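Local atomic coordinates of 3'-5' exonuclease crn-4 (PDB entry 3CM6), a protein that digests RNA and DNA from the 3' end as a metal-dependent exonuclease and takes part in apoptotic DNA degradation. Residues C16-L21 / F262-Y267; I23-T28 / M192-N197; F44-Y49 / I60-Y65. One frame throughout, in Å; residues are numbered along the deposited sequence.

Interaction 1: residues C16-L21 / F262-Y267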
loop_
_atom_site.group_PDB
_atom_site.type_symbol
_atom_site.label_atom_id
_atom_site.label_comp_id
_atom_site.label_asym_id
_atom_site.label_seq_id
_atom_site.Cartn_x
_atom_site.Cartn_y
_atom_site.Cartn_z
ATOM N N CYS B 16 -41.674 8.644 -3.485
ATOM C CA CYS B 16 -40.334 9.138 -3.633
ATOM C C CYS B 16 -40.386 10.517 -4.235
ATOM O O CYS B 16 -40.809 10.666 -5.371
ATOM C CB CYS B 16 -39.499 8.210 -4.510
ATOM S SG CYS B 16 -37.843 8.823 -4.670
ATOM N N PRO B 17 -39.914 11.522 -3.490
ATOM C CA PRO B 17 -40.060 12.914 -3.929
ATOM C C PRO B 17 -39.023 13.331 -4.986
ATOM O O PRO B 17 -39.096 14.436 -5.503
ATOM C CB PRO B 17 -39.861 13.707 -2.635
ATOM C CG PRO B 17 -38.952 12.810 -1.775
ATOM C CD PRO B 17 -39.184 11.392 -2.209
ATOM N N PHE B 18 -38.068 12.461 -5.301
ATOM C CA PHE B 18 -37.025 12.791 -6.293
ATOM C C PHE B 18 -37.434 12.288 -7.659
ATOM O O PHE B 18 -38.121 11.298 -7.756
ATOM C CB PHE B 18 -35.663 12.182 -5.907
ATOM C CG PHE B 18 -35.174 12.606 -4.566
ATOM C CD1 PHE B 18 -34.523 13.828 -4.408
ATOM C CD2 PHE B 18 -35.374 11.801 -3.458
ATOM C CE1 PHE B 18 -34.077 14.245 -3.159
ATOM C CE2 PHE B 18 -34.937 12.205 -2.189
ATOM C CZ PHE B 18 -34.290 13.430 -2.043
ATOM N N ASP B 19 -37.021 12.976 -8.712
ATOM C CA ASP B 19 -37.284 12.512 -10.074
ATOM C C ASP B 19 -36.289 11.450 -10.504
ATOM O O ASP B 19 -36.605 10.585 -11.317
ATOM C CB ASP B 19 -37.242 13.674 -11.066
ATOM C CG ASP B 19 -38.304 14.728 -10.770
ATOM O OD1 ASP B 19 -39.488 14.335 -10.482
ATOM O OD2 ASP B 19 -37.936 15.948 -10.814
ATOM N N THR B 20 -35.072 11.527 -9.980
ATOM C CA THR B 20 -34.081 10.540 -10.336
ATOM C C THR B 20 -33.211 10.158 -9.139
ATOM O O THR B 20 -32.760 11.031 -8.405
ATOM C CB THR B 20 -33.300 10.918 -11.643
ATOM O OG1 THR B 20 -31.940 10.484 -11.550
ATOM C CG2 THR B 20 -33.326 12.382 -11.898
ATOM N N LEU B 21 -33.038 8.849 -8.928
ATOM C CA LEU B 21 -32.179 8.326 -7.863
ATOM C C LEU B 21 -30.927 7.758 -8.477
ATOM O O LEU B 21 -30.984 7.046 -9.488
ATOM C CB LEU B 21 -32.887 7.242 -7.041
ATOM C CG LEU B 21 -34.142 7.665 -6.257
ATOM C CD1 LEU B 21 -34.825 6.489 -5.562
ATOM C CD2 LEU B 21 -33.843 8.770 -5.262
ATOM N N PHE B 262 -38.908 14.476 6.200
ATOM C CA PHE B 262 -37.971 14.942 5.182
ATOM C C PHE B 262 -38.623 15.931 4.243
ATOM O O PHE B 262 -39.775 15.775 3.893
ATOM C CB PHE B 262 -37.332 13.805 4.363
ATOM C CG PHE B 262 -36.424 14.314 3.277
ATOM C CD1 PHE B 262 -35.194 14.904 3.604
ATOM C CD2 PHE B 262 -36.825 14.293 1.939
ATOM C CE1 PHE B 262 -34.361 15.430 2.603
ATOM C CE2 PHE B 262 -36.002 14.816 0.933
ATOM C CZ PHE B 262 -34.771 15.374 1.258
ATOM N N ARG B 263 -37.866 16.940 3.825
ATOM C CA ARG B 263 -38.326 17.916 2.836
ATOM C C ARG B 263 -37.192 18.196 1.876
ATOM O O ARG B 263 -36.043 18.291 2.289
ATOM C CB ARG B 263 -38.722 19.232 3.518
ATOM C CG ARG B 263 -39.880 19.151 4.494
ATOM C CD ARG B 263 -41.217 18.794 3.799
ATOM N NE ARG B 263 -42.321 18.876 4.754
ATOM C CZ ARG B 263 -42.622 17.940 5.655
ATOM N NH1 ARG B 263 -41.916 16.813 5.726
ATOM N NH2 ARG B 263 -43.635 18.135 6.490
ATOM N N LEU B 264 -37.522 18.344 0.598
ATOM C CA LEU B 264 -36.547 18.645 -0.434
ATOM C C LEU B 264 -35.764 19.912 -0.139
ATOM O O LEU B 264 -34.597 20.009 -0.490
ATOM C CB LEU B 264 -37.241 18.805 -1.782
ATOM C CG LEU B 264 -38.015 17.621 -2.344
ATOM C CD1 LEU B 264 -38.872 18.100 -3.510
ATOM C CD2 LEU B 264 -37.041 16.531 -2.794
ATOM N N GLU B 265 -36.410 20.887 0.498
ATOM C CA GLU B 265 -35.776 22.175 0.778
ATOM C C GLU B 265 -34.666 22.099 1.834
ATOM O O GLU B 265 -33.919 23.069 2.015
ATOM C CB GLU B 265 -36.810 23.266 1.114
ATOM C CG GLU B 265 -38.076 22.785 1.823
ATOM C CD GLU B 265 -39.081 22.109 0.870
ATOM O OE1 GLU B 265 -39.256 22.572 -0.292
ATOM O OE2 GLU B 265 -39.704 21.114 1.297
ATOM N N MET B 266 -34.546 20.953 2.512
ATOM C CA MET B 266 -33.455 20.715 3.476
ATOM C C MET B 266 -32.122 20.554 2.757
ATOM O O MET B 266 -31.061 20.662 3.367
ATOM C CB MET B 266 -33.714 19.461 4.325
ATOM C CG MET B 266 -34.892 19.570 5.277
ATOM S SD MET B 266 -35.397 17.988 6.032
ATOM C CE MET B 266 -36.444 18.620 7.352
ATOM N N TYR B 267 -32.171 20.289 1.461
ATOM C CA TYR B 267 -30.960 20.146 0.702
ATOM C C TYR B 267 -30.039 21.318 0.983
ATOM O O TYR B 267 -30.467 22.466 1.006
ATOM C CB TYR B 267 -31.271 20.078 -0.784
ATOM C CG TYR B 267 -30.036 19.897 -1.642
ATOM C CD1 TYR B 267 -29.546 18.618 -1.915
ATOM C CD2 TYR B 267 -29.361 20.999 -2.195
ATOM C CE1 TYR B 267 -28.424 18.424 -2.703
ATOM C CE2 TYR B 267 -28.218 20.805 -2.995
ATOM C CZ TYR B 267 -27.760 19.506 -3.230
ATOM O OH TYR B 267 -26.662 19.267 -4.009
#
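Phe18 and Phe262 meet rim to rim, Phe18 CZ lying 3.7 Å from Phe262 CE2. Neither ring lies over the other: their centroids stand 5.9 Å apart, the planes are inclined by 37°, and the two side chains cross at about a right angle. The first torsions help to bring this about: Phe262 has its CG opposite the backbone N (chi1 177°) and is carried toward the N-terminal segment, whereas Phe18 turns its CG beside its own N (chi1 -58°) and reaches across with the far end of the ring. Leu264 slides past Phe18 in the opposite direction. Leu264 CD2 makes an off-centre CH-pi contact, 4.2 Å from the centroid of the Phe18 ring, and also rests 4.0 Å from Pro17 CB. Pro17 completes the group by bringing CG to the edge of the Phe262 ring, near its plane. With Phe18 replaced by alanine, CD2 of Leu264 and the rim of Phe262 would probably lose their aromatic partner and a gap would open between the segments. Thr213 touches both Pro17 and Phe262, and Ala117 of strand 116-120 backs Phe18. No hydrogen bond links the segments; this is apolar packing away from the metal sites, joining the lead-in to strand 20-28 of the exonuclease sheet to the short 3-10 turn that follows strand 253-256.

Interaction 2: residues I23-T28 / M192-N197. With ER3 (erbium (III) ion), chain F.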
loop_
_atom_site.group_PDB
_atom_site.type_symbol
_atom_site.label_atom_id
_atom_site.label_comp_id
_atom_site.label_asym_id
_atom_site.label_seq_id
_atom_site.Cartn_x
_atom_site.Cartn_y
_atom_site.Cartn_z
ATOM N N ILE B 23 -27.859 5.329 -7.946
ATOM C CA ILE B 23 -27.330 4.256 -7.134
ATOM C C ILE B 23 -25.817 4.411 -7.191
ATOM O O ILE B 23 -25.224 4.481 -8.281
ATOM C CB ILE B 23 -27.787 2.852 -7.622
ATOM C CG1 ILE B 23 -29.258 2.574 -7.275
ATOM C CG2 ILE B 23 -26.957 1.788 -6.967
ATOM C CD1 ILE B 23 -30.289 3.357 -8.129
ATOM N N LEU B 24 -25.203 4.490 -6.019
ATOM C CA LEU B 24 -23.794 4.785 -5.923
ATOM C C LEU B 24 -23.052 3.674 -5.212
ATOM O O LEU B 24 -23.574 3.030 -4.285
ATOM C CB LEU B 24 -23.560 6.101 -5.193
ATOM C CG LEU B 24 -22.090 6.459 -4.945
ATOM C CD1 LEU B 24 -21.590 7.427 -6.005
ATOM C CD2 LEU B 24 -21.941 7.071 -3.583
ATOM N N ASP B 25 -21.823 3.458 -5.661
ATOM C CA ASP B 25 -20.956 2.517 -5.015
ATOM C C ASP B 25 -19.477 2.817 -5.238
ATOM O O ASP B 25 -19.057 3.148 -6.351
ATOM C CB ASP B 25 -21.268 1.120 -5.492
ATOM C CG ASP B 25 -20.631 0.091 -4.632
ATOM O OD1 ASP B 25 -20.852 0.132 -3.402
ATOM O OD2 ASP B 25 -19.890 -0.738 -5.172
ATOM N N PHE B 26 -18.714 2.716 -4.153
ATOM C CA PHE B 26 -17.278 2.915 -4.172
ATOM C C PHE B 26 -16.571 1.610 -3.823
ATOM O O PHE B 26 -17.044 0.830 -2.985
ATOM C CB PHE B 26 -16.858 3.952 -3.132
ATOM C CG PHE B 26 -17.238 5.382 -3.454
ATOM C CD1 PHE B 26 -16.815 5.995 -4.626
ATOM C CD2 PHE B 26 -17.970 6.139 -2.527
ATOM C CE1 PHE B 26 -17.149 7.323 -4.882
ATOM C CE2 PHE B 26 -18.312 7.460 -2.780
ATOM C CZ PHE B 26 -17.903 8.060 -3.946
ATOM N N GLU B 27 -15.438 1.367 -4.457
ATOM C CA GLU B 27 -14.525 0.360 -3.940
ATOM C C GLU B 27 -13.256 1.067 -3.495
ATOM O O GLU B 27 -12.880 2.110 -4.073
ATOM C CB GLU B 27 -14.230 -0.731 -4.981
ATOM C CG GLU B 27 -15.451 -1.578 -5.425
ATOM C CD GLU B 27 -16.278 -2.176 -4.277
ATOM O OE1 GLU B 27 -15.762 -2.349 -3.134
ATOM O OE2 GLU B 27 -17.476 -2.490 -4.531
ATOM N N THR B 28 -12.604 0.520 -2.464
ATOM C CA THR B 28 -11.433 1.195 -1.875
ATOM C C THR B 28 -10.230 0.279 -1.735
ATOM O O THR B 28 -10.360 -0.950 -1.686
ATOM C CB THR B 28 -11.733 1.789 -0.451
ATOM O OG1 THR B 28 -11.982 0.725 0.478
ATOM C CG2 THR B 28 -12.931 2.719 -0.461
ATOM N N MET B 192 -19.936 -1.895 -10.185
ATOM C CA MET B 192 -21.053 -1.737 -11.132
ATOM C C MET B 192 -22.092 -2.830 -10.938
ATOM O O MET B 192 -23.289 -2.596 -11.102
ATOM C CB MET B 192 -20.567 -1.693 -12.587
ATOM C CG MET B 192 -21.666 -1.392 -13.625
ATOM S SD MET B 192 -22.696 0.087 -13.306
ATOM C CE MET B 192 -21.557 1.389 -13.755
ATOM N N ASP B 193 -21.630 -4.021 -10.579
ATOM C CA ASP B 193 -22.530 -5.127 -10.298
ATOM C C ASP B 193 -23.282 -4.896 -8.993
ATOM O O ASP B 193 -24.431 -5.318 -8.855
ATOM C CB ASP B 193 -21.768 -6.456 -10.267
ATOM C CG ASP B 193 -21.475 -6.992 -11.670
ATOM O OD1 ASP B 193 -22.072 -6.486 -12.644
ATOM O OD2 ASP B 193 -20.656 -7.927 -11.804
ATOM N N ASP B 194 -22.622 -4.228 -8.046
ATOM C CA ASP B 194 -23.249 -3.806 -6.807
ATOM C C ASP B 194 -24.368 -2.789 -7.090
ATOM O O ASP B 194 -25.471 -2.897 -6.549
ATOM C CB ASP B 194 -22.201 -3.231 -5.845
ATOM C CG ASP B 194 -21.365 -4.312 -5.167
ATOM O OD1 ASP B 194 -21.707 -5.512 -5.310
ATOM O OD2 ASP B 194 -20.347 -3.961 -4.496
ATOM N N CYS B 195 -24.077 -1.830 -7.962
ATOM C CA CYS B 195 -25.061 -0.860 -8.403
ATOM C C CYS B 195 -26.310 -1.483 -9.022
ATOM O O CYS B 195 -27.419 -1.020 -8.754
ATOM C CB CYS B 195 -24.444 0.145 -9.367
ATOM S SG CYS B 195 -23.369 1.345 -8.554
ATOM N N LEU B 196 -26.137 -2.522 -9.838
ATOM C CA LEU B 196 -27.268 -3.100 -10.550
ATOM C C LEU B 196 -28.114 -3.932 -9.593
ATOM O O LEU B 196 -29.346 -3.957 -9.701
ATOM C CB LEU B 196 -26.821 -3.887 -11.803
ATOM C CG LEU B 196 -26.008 -3.087 -12.857
ATOM C CD1 LEU B 196 -25.245 -3.989 -13.897
ATOM C CD2 LEU B 196 -26.844 -2.002 -13.569
ATOM N N ASN B 197 -27.463 -4.584 -8.636
ATOM C CA ASN B 197 -28.191 -5.295 -7.601
ATOM C C ASN B 197 -29.008 -4.294 -6.774
ATOM O O ASN B 197 -30.216 -4.478 -6.568
ATOM C CB ASN B 197 -27.254 -6.100 -6.704
ATOM C CG ASN B 197 -26.815 -7.424 -7.330
ATOM O OD1 ASN B 197 -27.535 -8.420 -7.270
ATOM N ND2 ASN B 197 -25.612 -7.449 -7.894
HETATM ER ER ER3 F . -19.579 -2.311 -2.680
#
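Asp25 and Asp194 are brought together by different first torsions. In Asp25, CG stands opposite the backbone N (chi1 -167°), which sends the carboxylate off strand 23-28 toward the helix; in Asp194, CG lies beside the backbone N and the group leans back toward the strand. Glu27, two residues along the strand from Asp25, starts off to one side and bends at its second torsion (chi2 -51°), so that its end comes round to the same point. Here Asp25 OD2 is 3.3 Å from Asp194 OD2, and Glu27 OE2 is 3.2 Å from Asp194 OD2. The carboxylates are not stacked: the planes of Asp25 and Asp194 are 73° apart, and those of Glu27 and Asp194 are also turned well out of parallel. Toward the N-terminal end of the strand the contact turns apolar. Cys195 SG lies 3.7 Å from Asp25 CB, and Cys195 CB packs 3.8 Å from Ile23 CG2, the branch that stands opposite the backbone N of Ile23. Strand and helix run roughly antiparallel, their axes 7.7 Å apart at closest approach. His189 donates its backbone N-H to Asp194 OD1, which helps to fix the rotation of that carboxylate and leaves OD2 facing the other two acids. The side chain of Asp125 brings a further acidic group close to Asp25, consistent with the four-acid DEDD site of this exonuclease family. No hydrogen bond joins the three acids, and oxygens this close would probably repel one another without a cation: the three residues form the metal site, which probably holds magnesium in vivo, and an erbium ion sits among them here, its exact distances doubtful.

Interaction 3: residues F44-Y49 / I60-Y65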
loop_
_atom_site.group_PDB
_atom_site.type_symbol
_atom_site.label_atom_id
_atom_site.label_comp_id
_atom_site.label_asym_id
_atom_site.label_seq_id
_atom_site.Cartn_x
_atom_site.Cartn_y
_atom_site.Cartn_z
ATOM N N PHE B 44 -15.391 4.085 -8.831
ATOM C CA PHE B 44 -16.452 5.032 -8.720
ATOM C C PHE B 44 -17.528 4.565 -9.702
ATOM O O PHE B 44 -17.333 4.665 -10.919
ATOM C CB PHE B 44 -15.886 6.363 -9.185
ATOM C CG PHE B 44 -16.597 7.564 -8.661
ATOM C CD1 PHE B 44 -15.901 8.754 -8.504
ATOM C CD2 PHE B 44 -17.948 7.516 -8.319
ATOM C CE1 PHE B 44 -16.530 9.884 -8.015
ATOM C CE2 PHE B 44 -18.594 8.643 -7.838
ATOM C CZ PHE B 44 -17.893 9.828 -7.683
ATOM N N ALA B 45 -18.653 4.058 -9.192
ATOM C CA ALA B 45 -19.732 3.527 -10.048
ATOM C C ALA B 45 -21.119 4.072 -9.703
ATOM O O ALA B 45 -21.526 4.089 -8.531
ATOM C CB ALA B 45 -19.750 2.025 -9.994
ATOM N N ILE B 46 -21.842 4.515 -10.727
ATOM C CA ILE B 46 -23.203 5.048 -10.551
ATOM C C ILE B 46 -24.096 4.566 -11.679
ATOM O O ILE B 46 -23.657 4.504 -12.824
ATOM C CB ILE B 46 -23.249 6.588 -10.557
ATOM C CG1 ILE B 46 -22.260 7.177 -9.559
ATOM C CG2 ILE B 46 -24.659 7.088 -10.241
ATOM C CD1 ILE B 46 -22.097 8.659 -9.701
ATOM N N VAL B 47 -25.333 4.207 -11.333
ATOM C CA VAL B 47 -26.393 3.877 -12.288
ATOM C C VAL B 47 -27.639 4.666 -11.903
ATOM O O VAL B 47 -27.991 4.758 -10.718
ATOM C CB VAL B 47 -26.746 2.372 -12.295
ATOM C CG1 VAL B 47 -27.575 2.020 -13.512
ATOM C CG2 VAL B 47 -25.517 1.571 -12.369
ATOM N N ALA B 48 -28.305 5.222 -12.913
ATOM C CA ALA B 48 -29.501 6.038 -12.710
ATOM C C ALA B 48 -30.786 5.202 -12.639
ATOM O O ALA B 48 -30.865 4.129 -13.224
ATOM C CB ALA B 48 -29.600 7.097 -13.789
ATOM N N TYR B 49 -31.763 5.701 -11.883
ATOM C CA TYR B 49 -33.112 5.132 -11.804
ATOM C C TYR B 49 -34.103 6.254 -12.011
ATOM O O TYR B 49 -34.008 7.293 -11.349
ATOM C CB TYR B 49 -33.346 4.494 -10.440
ATOM C CG TYR B 49 -34.772 4.060 -10.183
ATOM C CD1 TYR B 49 -35.239 2.824 -10.648
ATOM C CD2 TYR B 49 -35.648 4.871 -9.456
ATOM C CE1 TYR B 49 -36.549 2.416 -10.419
ATOM C CE2 TYR B 49 -36.950 4.474 -9.220
ATOM C CZ TYR B 49 -37.400 3.243 -9.704
ATOM O OH TYR B 49 -38.696 2.841 -9.466
ATOM N N ILE B 60 -27.527 5.268 -18.463
ATOM C CA ILE B 60 -27.115 6.476 -17.780
ATOM C C ILE B 60 -26.295 5.965 -16.606
ATOM O O ILE B 60 -26.836 5.449 -15.621
ATOM C CB ILE B 60 -28.319 7.310 -17.332
ATOM C CG1 ILE B 60 -29.109 7.777 -18.560
ATOM C CG2 ILE B 60 -27.870 8.516 -16.510
ATOM C CD1 ILE B 60 -30.393 8.546 -18.237
ATOM N N SER B 61 -24.979 6.057 -16.744
ATOM C CA SER B 61 -24.102 5.434 -15.793
ATOM C C SER B 61 -22.749 6.098 -15.765
ATOM O O SER B 61 -22.347 6.803 -16.698
ATOM C CB SER B 61 -23.969 3.922 -16.065
ATOM O OG SER B 61 -22.924 3.613 -16.976
ATOM N N PHE B 62 -22.048 5.876 -14.668
ATOM C CA PHE B 62 -20.719 6.404 -14.505
ATOM C C PHE B 62 -19.917 5.259 -13.928
ATOM O O PHE B 62 -20.382 4.585 -13.003
ATOM C CB PHE B 62 -20.757 7.606 -13.569
ATOM C CG PHE B 62 -19.461 8.345 -13.475
ATOM C CD1 PHE B 62 -19.126 9.305 -14.420
ATOM C CD2 PHE B 62 -18.578 8.085 -12.429
ATOM C CE1 PHE B 62 -17.927 9.988 -14.331
ATOM C CE2 PHE B 62 -17.382 8.763 -12.328
ATOM C CZ PHE B 62 -17.049 9.712 -13.282
ATOM N N ASN B 63 -18.744 5.013 -14.496
ATOM C CA ASN B 63 -17.931 3.868 -14.089
ATOM C C ASN B 63 -16.436 4.051 -14.331
ATOM O O ASN B 63 -15.932 3.729 -15.399
ATOM C CB ASN B 63 -18.398 2.597 -14.785
ATOM C CG ASN B 63 -17.853 1.366 -14.136
ATOM O OD1 ASN B 63 -17.043 1.439 -13.209
ATOM N ND2 ASN B 63 -18.308 0.213 -14.594
ATOM N N LYS B 64 -15.728 4.546 -13.330
ATOM C CA LYS B 64 -14.311 4.800 -13.492
ATOM C C LYS B 64 -13.478 4.190 -12.378
ATOM O O LYS B 64 -13.847 4.242 -11.204
ATOM C CB LYS B 64 -14.034 6.296 -13.577
ATOM C CG LYS B 64 -14.842 7.037 -14.622
ATOM C CD LYS B 64 -14.089 7.250 -15.933
ATOM C CE LYS B 64 -14.568 8.553 -16.602
ATOM N NZ LYS B 64 -14.694 8.454 -18.080
ATOM N N TYR B 65 -12.365 3.592 -12.772
ATOM C CA TYR B 65 -11.317 3.245 -11.853
ATOM C C TYR B 65 -10.635 4.516 -11.370
ATOM O O TYR B 65 -10.618 5.520 -12.082
ATOM C CB TYR B 65 -10.322 2.327 -12.541
ATOM C CG TYR B 65 -10.933 0.993 -12.809
ATOM C CD1 TYR B 65 -11.331 0.184 -11.749
ATOM C CD2 TYR B 65 -11.151 0.543 -14.117
ATOM C CE1 TYR B 65 -11.924 -1.032 -11.972
ATOM C CE2 TYR B 65 -11.726 -0.689 -14.350
ATOM C CZ TYR B 65 -12.112 -1.462 -13.275
ATOM O OH TYR B 65 -12.695 -2.690 -13.457
#
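Phe62 turns the edge of its ring onto the face of Phe44 in a T-shaped pair, the centroids 5.3 Å apart and the planes at 77°. The touching atom is Phe62 CE2, 3.9 Å from Phe44 CG and displaced toward the rim of the ring it meets. Both rings leave their strands with CG opposite the backbone N (chi1 -157° in Phe44, -172° in Phe62), yet as diagonal neighbours they cross at a slant. On the same face of the sheet Ile46 stands directly across from Phe62, CB to CB 4.0 Å. Helix 95-109 covers this face: Phe102 meets the ring of Phe44 and also packs on Ile46 and Phe62, while Trp105 meets the ring of Phe62. At the end of the pairing Ala48 CB fits 3.5 Å from CG2 of Ile60. The two strands are the arms of a beta hairpin, strands 41-50 and 55-67, within the mixed sheet of the RNase H-like exonuclease fold. Phe44 with Lys64 and Ile46 with Phe62 are antiparallel hydrogen-bonded pairs, each joined in both directions, as by Phe44 N to Lys64 O at 2.8 Å and Ile46 N to Phe62 O at 2.7 Å. A single bond, from Ala48 N to Ile60 O (3.1 Å), continues the series. Between these lie the non-hydrogen-bonded pairs Ala45 with Asn63 and Val47 with Ser61. Their side chains occupy the other face, where Met192 of helix 191-207 touches Val47 and Asn63. At the polar edge the end of the Asn63 side chain comes nearer to the partner strand, and its OD1 accepts a hydrogen bond from NE2 of Gln43.

From the N terminus, the lead-in 16-21 runs on into 23-28, so interactions 1 and 2 share strand 20-28. Interaction 3 comes next along the chain: the pairing of 44-49 with 60-65 closes the shortest loop, with ten residues between. Interaction 2 closes a wider one, bringing helix 191-207 back onto the first strand, and interaction 1 closes the widest at 262-267. The three loops lie one within another and none cross. The first strand also bonds to the hairpin, through Leu21 with Tyr49, Ile23 with Val47 and Asp25 with Ala45, so one sheet carries the metal-binding strand and the hairpin, while interaction 1 packs the 262-267 segment against the start of the first strand.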